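Local coordinates for motility hub protein FimV (Pseudomonas aeruginosa, PDB 4MBQ), which acts as an inner-membrane hub for type IV pilus assembly and twitching motility, regulates cyclic AMP by activating adenylate cyclase CyaB, and is represented here by a cytoplasmic tetratricopeptide-repeat piece, at residues Lys21-Ala25 and Ile40-Val44. Sequence-based numbering, arbitrary orientation.
Sequences KLDLA and ILDEV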
loop_
_atom_site.group_PDB
_atom_site.type_symbol
_atom_site.label_atom_id
_atom_site.label_comp_id
_atom_site.label_asym_id
_atom_site.label_seq_id
_atom_site.Cartn_x
_atom_site.Cartn_y
_atom_site.Cartn_z
ATOM N N LYS B 21 8.348 1.381 3.381
ATOM C CA LYS B 21 8.253 2.430 2.375
ATOM C C LYS B 21 8.621 1.919 0.985
ATOM O O LYS B 21 8.078 2.383 -0.014
ATOM C CB LYS B 21 9.107 3.639 2.774
ATOM C CG LYS B 21 8.521 4.421 3.945
ATOM C CD LYS B 21 9.420 5.562 4.393
ATOM C CE LYS B 21 8.765 6.343 5.529
ATOM N NZ LYS B 21 9.630 7.434 6.045
ATOM N N LEU B 22 9.535 0.956 0.926
ATOM C CA LEU B 22 9.917 0.350 -0.344
ATOM C C LEU B 22 8.734 -0.384 -0.971
ATOM O O LEU B 22 8.509 -0.305 -2.179
ATOM C CB LEU B 22 11.098 -0.605 -0.159
ATOM C CG LEU B 22 12.482 0.046 -0.131
ATOM C CD1 LEU B 22 13.560 -0.975 0.206
ATOM C CD2 LEU B 22 12.765 0.703 -1.469
ATOM N N ASP B 23 7.977 -1.095 -0.145
ATOM C CA ASP B 23 6.791 -1.791 -0.632
ATOM C C ASP B 23 5.687 -0.808 -1.014
ATOM O O ASP B 23 4.957 -1.036 -1.977
ATOM C CB ASP B 23 6.298 -2.817 0.389
ATOM C CG ASP B 23 7.070 -4.120 0.314
ATOM O OD1 ASP B 23 7.241 -4.655 -0.802
ATOM O OD2 ASP B 23 7.517 -4.610 1.370
ATOM N N LEU B 24 5.583 0.290 -0.271
ATOM C CA LEU B 24 4.637 1.350 -0.609
ATOM C C LEU B 24 4.990 1.984 -1.949
ATOM O O LEU B 24 4.108 2.306 -2.745
ATOM C CB LEU B 24 4.598 2.426 0.479
ATOM C CG LEU B 24 3.827 2.103 1.757
ATOM C CD1 LEU B 24 3.642 3.361 2.591
ATOM C CD2 LEU B 24 2.489 1.466 1.430
ATOM N N ALA B 25 6.285 2.164 -2.192
ATOM C CA ALA B 25 6.746 2.729 -3.453
ATOM C C ALA B 25 6.390 1.806 -4.610
ATOM O O ALA B 25 5.954 2.265 -5.666
ATOM C CB ALA B 25 8.245 2.984 -3.411
ATOM N N ILE B 40 8.309 8.913 -1.939
ATOM C CA ILE B 40 8.530 7.865 -0.949
ATOM C C ILE B 40 9.953 7.319 -1.014
ATOM O O ILE B 40 10.586 7.088 0.017
ATOM C CB ILE B 40 7.538 6.703 -1.132
ATOM C CG1 ILE B 40 6.119 7.160 -0.804
ATOM C CG2 ILE B 40 7.913 5.528 -0.248
ATOM C CD1 ILE B 40 5.134 6.019 -0.695
ATOM N N LEU B 41 10.448 7.112 -2.230
ATOM C CA LEU B 41 11.796 6.588 -2.430
ATOM C C LEU B 41 12.873 7.562 -1.956
ATOM O O LEU B 41 13.957 7.143 -1.548
ATOM C CB LEU B 41 12.017 6.212 -3.897
ATOM C CG LEU B 41 11.253 4.965 -4.354
ATOM C CD1 LEU B 41 11.322 4.795 -5.865
ATOM C CD2 LEU B 41 11.787 3.730 -3.647
ATOM N N ASP B 42 12.572 8.858 -2.009
ATOM C CA ASP B 42 13.493 9.877 -1.507
ATOM C C ASP B 42 13.734 9.652 -0.021
ATOM O O ASP B 42 14.834 9.869 0.483
ATOM C CB ASP B 42 12.926 11.280 -1.744
ATOM C CG ASP B 42 13.886 12.379 -1.323
ATOM O OD1 ASP B 42 15.113 12.189 -1.464
ATOM O OD2 ASP B 42 13.415 13.436 -0.855
ATOM N N GLU B 43 12.695 9.195 0.671
ATOM C CA GLU B 43 12.781 8.927 2.099
ATOM C C GLU B 43 13.576 7.649 2.371
ATOM O O GLU B 43 14.337 7.577 3.334
ATOM C CB GLU B 43 11.379 8.841 2.702
ATOM C CG GLU B 43 10.537 10.082 2.433
ATOM C CD GLU B 43 9.149 10.003 3.037
ATOM O OE1 GLU B 43 8.789 8.935 3.574
ATOM O OE2 GLU B 43 8.419 11.015 2.975
ATOM N N VAL B 44 13.405 6.650 1.512
ATOM C CA VAL B 44 14.160 5.404 1.631
ATOM C C VAL B 44 15.666 5.657 1.490
ATOM O O VAL B 44 16.474 5.097 2.237
ATOM C CB VAL B 44 13.698 4.363 0.591
ATOM C CG1 VAL B 44 14.557 3.110 0.667
ATOM C CG2 VAL B 44 12.233 4.022 0.803
#
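I40 pushes its CG2 methyl into the shallow dip between K21 and A25, close enough to rest 3.2 Å from the backbone O of K21. With CG2 anti to the backbone N and CG1 beside it (chi1 -67°), the side chain forks across the facing helix: CG2 sinks toward K21 and A25, while CD1 reaches 3.8 Å from CB of L24. The small A25 lets the backbones come near at this end, its CA 6.0 Å from that of I40. Its CB is a low bump against the L41 isobutyl group, 3.6 Å from L41 CD2. V44 straddles the next step along: CG2 lies 3.7 Å from the K21 CB, and CG1 points at L22, 3.7 Å from L22 CD2. L22 runs across both V44 and L41 at about a right angle; its CD2 methyl also touches L41 CD2. These two segments lie on helices 15-30 and 34-47, antiparallel neighbours in this three-helix piece of the tetratricopeptide-repeat family, whose local axes pass 9.0 Å apart at 154°. Helix 50-62 closes one flank of the apolar seam, Q52 touching L22, A56 touching V44, and L59 and L60 touching L41. On the other flank, Y28 of the third subunit packs on I40, and L24 touches its own counterpart in the second subunit. At the partly exposed border K21 stretches out fully extended beyond CG and crosses the E43 side chain at about a right angle. Its NZ makes a salt bridge, 3.0 Å long, to E43 OE1, which it meets from above the carboxylate plane, 41° out of it. E43 is the acid within this contact, but the stronger partner of NZ is E47, salt-bridged to it from one turn further along helix 34-47.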